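Local atomic coordinates of macrophomate synthase intermolecular Diels-Alderase (Macrophoma commelinae, PDB entry 1IZC), a protein that belongs to the HpcH/HpaI aldolase and citrate lyase family of TIM-barrel enzymes and holds a magnesium ion and pyruvic acid in its pocket. Residues Y17-L22 / P168-T173; V67-E72 / L79-A84; A87-H90 / S96-I99. The protein carries 1 engineered substitution. All coordinates share one frame; numbering follows the deposited sequence.

Interaction 1: Y17-L22 / P168-T173; sequences YRSAML and PYNVAT
S19 lays its hydroxyl against the methyl branch of T173, S19 OG lying 3.6 Å from T173 CG2. This is the closest approach between 17-22 and 168-173, and no direct hydrogen bond joins the two segments. With OG anti to the backbone N (chi1 -170°), the serine reaches out of its loop to two ordered waters. The first is 2.7 Å from S19 OG and donates to N170 OD1 at 2.9 Å, with a weak bond from M21 N as well. The second is also bonded to S19 OG and donates to T173 OG1 at 2.6 Å. Within 168-173, T173 OG1 gives a hydrogen bond to N170 OD1, also at 2.6 Å, tilted 17° from the amide's carbonyl plane, and is bonded to S162 OG as well. The asparagine oxygen therefore accepts from a hydroxyl and a water, while N170 ND2 is bonded to A161 O and fixes the other end of the amide. M21 adds a loose flank, M21 CE lying 4.4 Å from N170 ND2. Behind S19, the R18 guanidinium curls back, R18 NE donating to S19 O at 3.0 Å, with S19 O almost in the guanidinium plane and L22 CD2 over one face. R18 NH1 forms a salt bridge with E93 of the second subunit, so the loop carrying S19 is also tied to the assembly. The buried area is only 97 Å² and the chemistry mostly polar: the N-terminal loop and the start of helix 171-177 are probably linked mainly through two ordered waters, with little direct packing.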
ATOM      1  N   TYR A  17      30.100 -13.722  -2.953  1.00 10.24           N
ATOM      2  CA  TYR A  17      29.394 -14.453  -1.902  1.00  8.14           C
ATOM      3  C   TYR A  17      27.926 -14.784  -2.139  1.00 10.85           C
ATOM      4  O   TYR A  17      27.261 -15.296  -1.234  1.00 10.44           O
ATOM      5  CB  TYR A  17      29.535 -13.666  -0.595  1.00 10.78           C
ATOM      6  CG  TYR A  17      30.972 -13.330  -0.282  1.00 10.10           C
ATOM      7  CD1 TYR A  17      31.857 -14.326   0.141  1.00 14.07           C
ATOM      8  CD2 TYR A  17      31.466 -12.036  -0.457  1.00 12.11           C
ATOM      9  CE1 TYR A  17      33.195 -14.039   0.375  1.00 12.21           C
ATOM     10  CE2 TYR A  17      32.809 -11.738  -0.218  1.00 12.44           C
ATOM     11  CZ  TYR A  17      33.663 -12.749   0.197  1.00 12.06           C
ATOM     12  OH  TYR A  17      34.989 -12.476   0.445  1.00 12.38           O
ATOM     13  N   ARG A  18      27.405 -14.531  -3.337  1.00  8.82           N
ATOM     14  CA  ARG A  18      25.984 -14.817  -3.559  1.00  9.76           C
ATOM     15  C   ARG A  18      25.642 -16.300  -3.515  1.00 11.19           C
ATOM     16  O   ARG A  18      26.493 -17.157  -3.791  1.00 10.25           O
ATOM     17  CB  ARG A  18      25.507 -14.244  -4.897  1.00 10.11           C
ATOM     18  CG  ARG A  18      26.208 -14.844  -6.123  1.00  9.71           C
ATOM     19  CD  ARG A  18      25.371 -14.590  -7.375  1.00 11.00           C
ATOM     20  NE  ARG A  18      24.202 -15.461  -7.403  1.00  9.13           N
ATOM     21  CZ  ARG A  18      23.235 -15.385  -8.310  1.00 10.11           C
ATOM     22  NH1 ARG A  18      23.293 -14.465  -9.269  1.00 10.88           N
ATOM     23  NH2 ARG A  18      22.218 -16.239  -8.265  1.00  8.49           N
ATOM     24  N   SER A  19      24.402 -16.602  -3.147  1.00 10.97           N
ATOM     25  CA  SER A  19      23.939 -17.989  -3.107  1.00 12.56           C
ATOM     26  C   SER A  19      23.496 -18.392  -4.513  1.00 10.63           C
ATOM     27  O   SER A  19      23.548 -17.579  -5.437  1.00 12.02           O
ATOM     28  CB  SER A  19      22.762 -18.132  -2.142  1.00 11.61           C
ATOM     29  OG  SER A  19      22.460 -19.496  -1.933  1.00 15.59           O
ATOM     30  N   ALA A  20      23.058 -19.638  -4.678  1.00 10.54           N
ATOM     31  CA  ALA A  20      22.615 -20.108  -5.989  1.00  8.42           C
ATOM     32  C   ALA A  20      21.405 -19.299  -6.450  1.00 11.77           C
ATOM     33  O   ALA A  20      21.225 -19.074  -7.640  1.00 13.32           O
ATOM     34  CB  ALA A  20      22.262 -21.592  -5.934  1.00 12.63           C
ATOM     35  N   MET A  21      20.565 -18.896  -5.501  1.00  9.61           N
ATOM     36  CA  MET A  21      19.384 -18.087  -5.814  1.00 11.48           C
ATOM     37  C   MET A  21      19.423 -16.838  -4.951  1.00 11.14           C
ATOM     38  O   MET A  21      19.723 -16.905  -3.754  1.00  9.51           O
ATOM     39  CB  MET A  21      18.102 -18.875  -5.554  1.00 13.18           C
ATOM     40  CG  MET A  21      18.031 -20.177  -6.361  1.00 14.74           C
ATOM     41  SD  MET A  21      16.387 -20.880  -6.385  1.00 15.70           S
ATOM     42  CE  MET A  21      16.090 -21.096  -4.649  1.00 11.74           C
ATOM     43  N   LEU A  22      19.092 -15.699  -5.546  1.00  8.47           N
ATOM     44  CA  LEU A  22      19.170 -14.435  -4.821  1.00 10.41           C
ATOM     45  C   LEU A  22      18.082 -14.201  -3.782  1.00  9.28           C
ATOM     46  O   LEU A  22      18.069 -13.166  -3.115  1.00 11.36           O
ATOM     47  CB  LEU A  22      19.245 -13.277  -5.821  1.00  9.46           C
ATOM     48  CG  LEU A  22      20.481 -13.334  -6.733  1.00  7.99           C
ATOM     49  CD1 LEU A  22      20.417 -12.181  -7.722  1.00 11.18           C
ATOM     50  CD2 LEU A  22      21.769 -13.261  -5.914  1.00  8.60           C
ATOM     51  N   PRO A 168      18.313 -29.483  -1.172  1.00 30.01           N
ATOM     52  CA  PRO A 168      17.065 -29.050  -1.823  1.00 30.45           C
ATOM     53  C   PRO A 168      16.225 -28.063  -1.018  1.00 26.66           C
ATOM     54  O   PRO A 168      15.362 -27.368  -1.567  1.00 25.08           O
ATOM     55  CB  PRO A 168      16.309 -30.367  -2.043  1.00 34.24           C
ATOM     56  CG  PRO A 168      17.379 -31.394  -2.072  1.00 34.32           C
ATOM     57  CD  PRO A 168      18.286 -30.940  -0.961  1.00 34.10           C
ATOM     58  N   TYR A 169      16.467 -28.003   0.283  1.00 22.66           N
ATOM     59  CA  TYR A 169      15.711 -27.109   1.134  1.00 17.22           C
ATOM     60  C   TYR A 169      16.537 -25.938   1.632  1.00 14.54           C
ATOM     61  O   TYR A 169      16.067 -25.109   2.412  1.00 13.99           O
ATOM     62  CB  TYR A 169      15.119 -27.921   2.273  1.00 26.95           C
ATOM     63  CG  TYR A 169      14.307 -29.058   1.701  1.00 30.74           C
ATOM     64  CD1 TYR A 169      14.900 -30.292   1.412  1.00 32.12           C
ATOM     65  CD2 TYR A 169      12.979 -28.860   1.325  1.00 24.84           C
ATOM     66  CE1 TYR A 169      14.189 -31.300   0.752  1.00 34.58           C
ATOM     67  CE2 TYR A 169      12.260 -29.854   0.662  1.00 33.50           C
ATOM     68  CZ  TYR A 169      12.869 -31.071   0.376  1.00 31.47           C
ATOM     69  OH  TYR A 169      12.165 -32.041  -0.308  1.00 36.29           O
ATOM     70  N   ASN A 170      17.775 -25.881   1.157  1.00 12.84           N
ATOM     71  CA  ASN A 170      18.693 -24.812   1.509  1.00 10.61           C
ATOM     72  C   ASN A 170      18.929 -24.667   3.007  1.00 14.17           C
ATOM     73  O   ASN A 170      19.194 -23.583   3.517  1.00 10.67           O
ATOM     74  CB  ASN A 170      18.200 -23.494   0.879  1.00 11.02           C
ATOM     75  CG  ASN A 170      18.750 -23.293  -0.532  1.00 11.94           C
ATOM     76  OD1 ASN A 170      19.893 -22.886  -0.694  1.00 12.52           O
ATOM     77  ND2 ASN A 170      17.943 -23.601  -1.555  1.00 11.34           N
ATOM     78  N   VAL A 171      18.832 -25.781   3.718  1.00 12.75           N
ATOM     79  CA  VAL A 171      19.092 -25.769   5.146  1.00 14.91           C
ATOM     80  C   VAL A 171      20.583 -25.509   5.372  1.00 12.27           C
ATOM     81  O   VAL A 171      20.960 -24.816   6.310  1.00 14.19           O
ATOM     82  CB  VAL A 171      18.702 -27.125   5.783  1.00 13.68           C
ATOM     83  CG1 VAL A 171      19.369 -27.281   7.143  1.00 19.59           C
ATOM     84  CG2 VAL A 171      17.192 -27.194   5.933  1.00 16.78           C
ATOM     85  N   ALA A 172      21.430 -26.063   4.510  1.00 13.37           N
ATOM     86  CA  ALA A 172      22.872 -25.870   4.645  1.00 14.85           C
ATOM     87  C   ALA A 172      23.213 -24.416   4.338  1.00 14.50           C
ATOM     88  O   ALA A 172      24.040 -23.793   5.008  1.00 12.54           O
ATOM     89  CB  ALA A 172      23.629 -26.804   3.682  1.00 15.00           C
ATOM     90  N   THR A 173      22.571 -23.882   3.307  1.00 11.49           N
ATOM     91  CA  THR A 173      22.801 -22.494   2.917  1.00 11.28           C
ATOM     92  C   THR A 173      22.544 -21.598   4.112  1.00 13.81           C
ATOM     93  O   THR A 173      23.379 -20.763   4.489  1.00 12.56           O
ATOM     94  CB  THR A 173      21.850 -22.090   1.788  1.00  9.12           C
ATOM     95  OG1 THR A 173      22.134 -22.883   0.637  1.00 11.38           O
ATOM     96  CG2 THR A 173      22.019 -20.603   1.448  1.00  9.48           C
TER
HETATM   97  O   HOH W   1      20.190 -20.799  -2.632  1.00 13.49           O
HETATM   98  O   HOH W   2      23.697 -21.780  -1.157  1.00 15.95           O

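Interaction 2: V67-E72 / L79-A84; sequences VWIDVE and LELHDA
With CG2 of V71 beside the backbone N (CG1 anti to it, chi1 -179°) and L81 CG anti to its own N (chi1 170°), the two side chains cross at about a right angle. V71 CG2 sits 3.6 Å from L81 CD1 and 3.8 Å from L81 CD2, touching both prongs of the leucine fork. I69 completes the patch from the strand side. I69 CG2 lies 4.0 Å from L81 CD1, and the extended CG1-CD1 arm carries I69 CD1 to 4.2 Å from A84 CB, one helical turn along from L81. Strand 66-70 and helix 78-91 are the first two elements of a beta-alpha-beta unit of the TIM barrel, and these contacts form the apolar layer between barrel wall and outer helix. F76 touches both I69 and L81, and V98 and V100 of the next strand extend the layer beside I69 and V71. D70 points the other way, where its OD2 forms a salt bridge with R101, a residue of the pyruvic acid pocket. On the helix, H82 ND1 donates to D83 OD1 at 3.0 Å, close to the imidazole plane, and the same carboxylate oxygen takes a salt bridge from K57 of the second subunit.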
ATOM      1  N   VAL A  67      23.764  -3.883   2.671  1.00  9.25           N
ATOM      2  CA  VAL A  67      22.737  -2.885   2.958  1.00  8.05           C
ATOM      3  C   VAL A  67      22.301  -3.316   4.353  1.00  7.98           C
ATOM      4  O   VAL A  67      21.944  -4.476   4.564  1.00  9.83           O
ATOM      5  CB  VAL A  67      21.528  -2.973   1.999  1.00  9.72           C
ATOM      6  CG1 VAL A  67      20.445  -1.975   2.449  1.00  8.12           C
ATOM      7  CG2 VAL A  67      21.974  -2.645   0.569  1.00 11.04           C
ATOM      8  N   TRP A  68      22.379  -2.391   5.300  1.00  7.33           N
ATOM      9  CA  TRP A  68      22.032  -2.631   6.695  1.00  8.75           C
ATOM     10  C   TRP A  68      20.637  -2.046   6.902  1.00 10.06           C
ATOM     11  O   TRP A  68      20.473  -0.831   6.953  1.00 10.35           O
ATOM     12  CB  TRP A  68      23.065  -1.902   7.558  1.00 10.71           C
ATOM     13  CG  TRP A  68      23.079  -2.206   9.006  1.00 17.77           C
ATOM     14  CD1 TRP A  68      23.805  -3.180   9.636  1.00 25.12           C
ATOM     15  CD2 TRP A  68      22.408  -1.474  10.036  1.00 18.47           C
ATOM     16  NE1 TRP A  68      23.630  -3.091  10.999  1.00 23.38           N
ATOM     17  CE2 TRP A  68      22.774  -2.055  11.269  1.00 24.34           C
ATOM     18  CE3 TRP A  68      21.537  -0.378  10.036  1.00 24.30           C
ATOM     19  CZ2 TRP A  68      22.294  -1.576  12.498  1.00 24.27           C
ATOM     20  CZ3 TRP A  68      21.059   0.101  11.262  1.00 29.08           C
ATOM     21  CH2 TRP A  68      21.439  -0.501  12.470  1.00 23.77           C
ATOM     22  N   ILE A  69      19.637  -2.914   7.021  1.00  9.03           N
ATOM     23  CA  ILE A  69      18.260  -2.453   7.189  1.00  6.43           C
ATOM     24  C   ILE A  69      17.881  -2.443   8.662  1.00  8.42           C
ATOM     25  O   ILE A  69      18.008  -3.455   9.347  1.00  8.00           O
ATOM     26  CB  ILE A  69      17.291  -3.357   6.405  1.00  6.16           C
ATOM     27  CG1 ILE A  69      17.727  -3.411   4.936  1.00 10.34           C
ATOM     28  CG2 ILE A  69      15.850  -2.842   6.544  1.00 10.38           C
ATOM     29  CD1 ILE A  69      16.875  -4.333   4.066  1.00 13.90           C
ATOM     30  N   ASP A  70      17.414  -1.295   9.146  1.00  7.88           N
ATOM     31  CA  ASP A  70      17.042  -1.166  10.547  1.00  8.83           C
ATOM     32  C   ASP A  70      15.545  -1.353  10.759  1.00 11.20           C
ATOM     33  O   ASP A  70      14.739  -0.486  10.414  1.00 11.67           O
ATOM     34  CB  ASP A  70      17.484   0.203  11.074  1.00  9.01           C
ATOM     35  CG  ASP A  70      17.185   0.384  12.548  1.00 13.42           C
ATOM     36  OD1 ASP A  70      16.864  -0.612  13.223  1.00 14.67           O
ATOM     37  OD2 ASP A  70      17.295   1.528  13.033  1.00 20.34           O
ATOM     38  N   VAL A  71      15.174  -2.494  11.329  1.00 10.38           N
ATOM     39  CA  VAL A  71      13.780  -2.770  11.592  1.00 12.47           C
ATOM     40  C   VAL A  71      13.464  -2.422  13.039  1.00 12.81           C
ATOM     41  O   VAL A  71      12.301  -2.327  13.411  1.00 11.66           O
ATOM     42  CB  VAL A  71      13.440  -4.256  11.301  1.00 17.37           C
ATOM     43  CG1 VAL A  71      11.979  -4.525  11.555  1.00 19.79           C
ATOM     44  CG2 VAL A  71      13.769  -4.574   9.867  1.00 21.73           C
ATOM     45  N   GLU A  72      14.488  -2.230  13.870  1.00  8.47           N
ATOM     46  CA  GLU A  72      14.177  -1.861  15.248  1.00  6.55           C
ATOM     47  C   GLU A  72      13.521  -0.490  15.235  1.00  6.96           C
ATOM     48  O   GLU A  72      12.514  -0.271  15.914  1.00 10.88           O
ATOM     49  CB  GLU A  72      15.413  -1.798  16.151  1.00  8.67           C
ATOM     50  CG  GLU A  72      15.023  -1.348  17.578  1.00 11.92           C
ATOM     51  CD  GLU A  72      16.206  -1.142  18.523  1.00 14.32           C
ATOM     52  OE1 GLU A  72      17.328  -0.853  18.050  1.00 11.35           O
ATOM     53  OE2 GLU A  72      15.990  -1.246  19.750  1.00 12.87           O
ATOM     54  N   LEU A  79       5.624  -7.021   4.722  1.00  7.19           N
ATOM     55  CA  LEU A  79       5.816  -7.317   3.311  1.00  9.17           C
ATOM     56  C   LEU A  79       6.870  -6.404   2.702  1.00  8.60           C
ATOM     57  O   LEU A  79       7.682  -6.847   1.886  1.00  9.13           O
ATOM     58  CB  LEU A  79       4.487  -7.195   2.552  1.00  8.95           C
ATOM     59  CG  LEU A  79       4.562  -7.486   1.042  1.00 10.88           C
ATOM     60  CD1 LEU A  79       5.188  -8.845   0.800  1.00 15.20           C
ATOM     61  CD2 LEU A  79       3.151  -7.432   0.450  1.00 12.87           C
ATOM     62  N   GLU A  80       6.863  -5.137   3.104  1.00  8.59           N
ATOM     63  CA  GLU A  80       7.836  -4.177   2.589  1.00 11.14           C
ATOM     64  C   GLU A  80       9.271  -4.528   3.008  1.00  7.50           C
ATOM     65  O   GLU A  80      10.209  -4.294   2.249  1.00  8.27           O
ATOM     66  CB  GLU A  80       7.455  -2.763   3.032  1.00 10.58           C
ATOM     67  CG  GLU A  80       6.281  -2.127   2.228  1.00 19.69           C
ATOM     68  CD  GLU A  80       4.929  -2.856   2.342  1.00 28.37           C
ATOM     69  OE1 GLU A  80       4.653  -3.518   3.360  1.00 18.74           O
ATOM     70  OE2 GLU A  80       4.112  -2.742   1.398  1.00 35.35           O
ATOM     71  N   LEU A  81       9.438  -5.087   4.210  1.00  7.96           N
ATOM     72  CA  LEU A  81      10.758  -5.520   4.688  1.00  6.76           C
ATOM     73  C   LEU A  81      11.226  -6.660   3.776  1.00  6.54           C
ATOM     74  O   LEU A  81      12.367  -6.691   3.306  1.00  7.14           O
ATOM     75  CB  LEU A  81      10.671  -6.035   6.129  1.00  5.60           C
ATOM     76  CG  LEU A  81      11.928  -6.744   6.660  1.00  8.70           C
ATOM     77  CD1 LEU A  81      13.155  -5.807   6.569  1.00 10.31           C
ATOM     78  CD2 LEU A  81      11.688  -7.158   8.113  1.00  8.78           C
ATOM     79  N   HIS A  82      10.334  -7.617   3.562  1.00  7.92           N
ATOM     80  CA  HIS A  82      10.603  -8.757   2.684  1.00  7.44           C
ATOM     81  C   HIS A  82      11.010  -8.251   1.297  1.00  8.10           C
ATOM     82  O   HIS A  82      12.000  -8.712   0.727  1.00  7.23           O
ATOM     83  CB  HIS A  82       9.336  -9.633   2.617  1.00  7.21           C
ATOM     84  CG  HIS A  82       9.298 -10.620   1.482  1.00  7.57           C
ATOM     85  ND1 HIS A  82       8.806 -10.297   0.236  1.00 10.94           N
ATOM     86  CD2 HIS A  82       9.596 -11.943   1.437  1.00 11.04           C
ATOM     87  CE1 HIS A  82       8.795 -11.378  -0.528  1.00 12.41           C
ATOM     88  NE2 HIS A  82       9.268 -12.391   0.177  1.00 12.71           N
ATOM     89  N   ASP A  83      10.265  -7.288   0.764  1.00  6.03           N
ATOM     90  CA  ASP A  83      10.575  -6.770  -0.563  1.00  8.63           C
ATOM     91  C   ASP A  83      11.879  -5.989  -0.601  1.00  7.01           C
ATOM     92  O   ASP A  83      12.585  -6.021  -1.612  1.00  6.13           O
ATOM     93  CB  ASP A  83       9.434  -5.876  -1.081  1.00  8.16           C
ATOM     94  CG  ASP A  83       8.176  -6.671  -1.449  1.00 11.89           C
ATOM     95  OD1 ASP A  83       8.226  -7.911  -1.502  1.00 11.72           O
ATOM     96  OD2 ASP A  83       7.130  -6.041  -1.710  1.00 15.36           O
ATOM     97  N   ALA A  84      12.209  -5.294   0.487  1.00  6.92           N
ATOM     98  CA  ALA A  84      13.438  -4.511   0.524  1.00  7.02           C
ATOM     99  C   ALA A  84      14.639  -5.460   0.537  1.00  6.81           C
ATOM    100  O   ALA A  84      15.641  -5.234  -0.145  1.00  7.27           O
ATOM    101  CB  ALA A  84      13.461  -3.608   1.781  1.00  7.33           C
TER

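Interaction 3: A87-H90 / S96-I99; sequences AAQH and SLVI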
ATOM      1  N   ALA A  87      14.955  -6.824  -2.894  1.00  6.65           N
ATOM      2  CA  ALA A  87      15.489  -5.796  -3.800  1.00  6.48           C
ATOM      3  C   ALA A  87      16.988  -5.544  -3.611  1.00  7.67           C
ATOM      4  O   ALA A  87      17.725  -5.376  -4.595  1.00  8.23           O
ATOM      5  CB  ALA A  87      14.712  -4.490  -3.635  1.00  6.34           C
ATOM      6  N   ALA A  88      17.449  -5.506  -2.364  1.00  5.61           N
ATOM      7  CA  ALA A  88      18.879  -5.279  -2.119  1.00  6.25           C
ATOM      8  C   ALA A  88      19.735  -6.336  -2.809  1.00  7.69           C
ATOM      9  O   ALA A  88      20.738  -6.022  -3.456  1.00  8.72           O
ATOM     10  CB  ALA A  88      19.174  -5.288  -0.613  1.00  5.42           C
ATOM     11  N   GLN A  89      19.358  -7.598  -2.660  1.00  7.99           N
ATOM     12  CA  GLN A  89      20.139  -8.649  -3.268  1.00  6.64           C
ATOM     13  C   GLN A  89      19.952  -8.776  -4.773  1.00  9.47           C
ATOM     14  O   GLN A  89      20.912  -9.020  -5.486  1.00 10.53           O
ATOM     15  CB  GLN A  89      19.858  -9.992  -2.574  1.00  8.24           C
ATOM     16  CG  GLN A  89      20.420 -10.036  -1.155  1.00 12.48           C
ATOM     17  CD  GLN A  89      20.820 -11.440  -0.704  1.00 13.41           C
ATOM     18  OE1 GLN A  89      21.996 -11.708  -0.421  1.00 15.49           O
ATOM     19  NE2 GLN A  89      19.848 -12.333  -0.622  1.00 12.81           N
ATOM     20  N   HIS A  90      18.734  -8.579  -5.269  1.00 10.02           N
ATOM     21  CA  HIS A  90      18.506  -8.724  -6.710  1.00  7.56           C
ATOM     22  C   HIS A  90      19.011  -7.541  -7.531  1.00  8.07           C
ATOM     23  O   HIS A  90      19.614  -7.743  -8.581  1.00  8.95           O
ATOM     24  CB  HIS A  90      17.008  -8.956  -6.993  1.00 10.75           C
ATOM     25  CG  HIS A  90      16.496 -10.288  -6.520  1.00  9.52           C
ATOM     26  ND1 HIS A  90      16.349 -11.373  -7.362  1.00 13.38           N
ATOM     27  CD2 HIS A  90      16.135 -10.720  -5.285  1.00  4.37           C
ATOM     28  CE1 HIS A  90      15.922 -12.414  -6.664  1.00  5.46           C
ATOM     29  NE2 HIS A  90      15.786 -12.042  -5.406  1.00 12.94           N
ATOM     30  N   SER A  96      25.464  -7.141  -2.930  1.00  8.44           N
ATOM     31  CA  SER A  96      25.138  -6.547  -1.636  1.00  7.35           C
ATOM     32  C   SER A  96      24.476  -7.507  -0.666  1.00 10.24           C
ATOM     33  O   SER A  96      23.313  -7.867  -0.832  1.00 12.42           O
ATOM     34  CB  SER A  96      24.214  -5.341  -1.821  1.00  8.55           C
ATOM     35  OG  SER A  96      24.764  -4.436  -2.767  1.00  9.27           O
ATOM     36  N   LEU A  97      25.210  -7.910   0.362  1.00  8.47           N
ATOM     37  CA  LEU A  97      24.635  -8.796   1.366  1.00  8.20           C
ATOM     38  C   LEU A  97      23.682  -7.960   2.221  1.00  9.98           C
ATOM     39  O   LEU A  97      23.816  -6.737   2.287  1.00 13.40           O
ATOM     40  CB  LEU A  97      25.745  -9.379   2.231  1.00  8.55           C
ATOM     41  CG  LEU A  97      26.739 -10.181   1.391  1.00 12.37           C
ATOM     42  CD1 LEU A  97      27.847 -10.697   2.287  1.00 13.78           C
ATOM     43  CD2 LEU A  97      26.008 -11.331   0.687  1.00 15.91           C
ATOM     44  N   VAL A  98      22.725  -8.607   2.880  1.00  8.20           N
ATOM     45  CA  VAL A  98      21.782  -7.861   3.695  1.00  8.08           C
ATOM     46  C   VAL A  98      21.899  -8.196   5.168  1.00  8.69           C
ATOM     47  O   VAL A  98      21.890  -9.367   5.552  1.00 10.98           O
ATOM     48  CB  VAL A  98      20.315  -8.121   3.256  1.00 11.75           C
ATOM     49  CG1 VAL A  98      19.359  -7.371   4.176  1.00 11.86           C
ATOM     50  CG2 VAL A  98      20.118  -7.699   1.816  1.00 10.08           C
ATOM     51  N   ILE A  99      22.037  -7.155   5.983  1.00  7.29           N
ATOM     52  CA  ILE A  99      22.122  -7.299   7.438  1.00  7.82           C
ATOM     53  C   ILE A  99      20.903  -6.566   7.973  1.00 10.03           C
ATOM     54  O   ILE A  99      20.580  -5.455   7.512  1.00  9.31           O
ATOM     55  CB  ILE A  99      23.404  -6.648   7.987  1.00  9.50           C
ATOM     56  CG1 ILE A  99      24.623  -7.390   7.426  1.00 11.16           C
ATOM     57  CG2 ILE A  99      23.405  -6.688   9.521  1.00  9.63           C
ATOM     58  CD1 ILE A  99      25.940  -6.620   7.586  1.00 14.08           C
TER
HETATM   59  O   HOH W   3      21.979 -11.404   2.257  1.00 11.11           O
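The second half of a beta-alpha-beta crossover in the TIM barrel is closed here, where the end of helix 78-91 packs on the start of strand 97-101. V98 is the strand residue that faces the helix: its CG2 is 3.6 Å from A88 CB and 3.8 Å from Q89 CG, so one methyl rests over the notch formed by A88 CB and Q89 CG. Q89 holds CG beside its backbone N (chi1 -70°) and runs on extended, passing alongside the strand's first residues rather than pointing straight at them. On the way Q89 CG comes within 3.6 Å of S96 O, and Q89 OE1 ends 4.2 Å from L97 CD2. Water 3 bridges the amide to the strand, accepting from V98 N at 3.0 Å and giving a weak bond to Q89 OE1. The firmer partner of the amide is elsewhere, since Q89 NE2 bonds Y24 O in the loop that precedes helix 28-37. At the helix end A88 O lies 3.9 Å from S96 CB. S92 OG bonds both A88 O and S96 N, so a residue of the connecting turn ties the A88 carbonyl, near the helix end, to the incoming strand. S96 OG in turn is bonded to P64 O. Beyond the two segments A88 also touches V67 and V98 touches I69, which carries the packing across to the neighbouring strand. S96 O is buried beneath the glutamine methylene and finds no hydrogen-bond partner in the model, a probable small energetic cost. The contact thus combines an apolar seat for V98 with a glutamine whose polar end is engaged from the N-terminal loop and a water, which probably limits how far that side chain can rotate.

Overall arrangement
Following the chain from the N terminus, segment 17-22 comes first, but interaction 1 closes only when helix 171-177 begins, after four of the eight barrel strands and just before the fifth. That long loop encloses both other contacts. Interaction 2 opens and closes within it, joining strand 66-70 to the early part of helix 78-91, and interaction 3 follows in series, joining the late part of the same helix to strand 97-101; none cross. Interactions 2 and 3 meet in the sheet through probable bonds V67 N to L97 O and I69 N to I99 O. Interaction 1 touches interaction 3 where L22 packs on Q89, but stays about 8 Å from interaction 2 between nearest atoms.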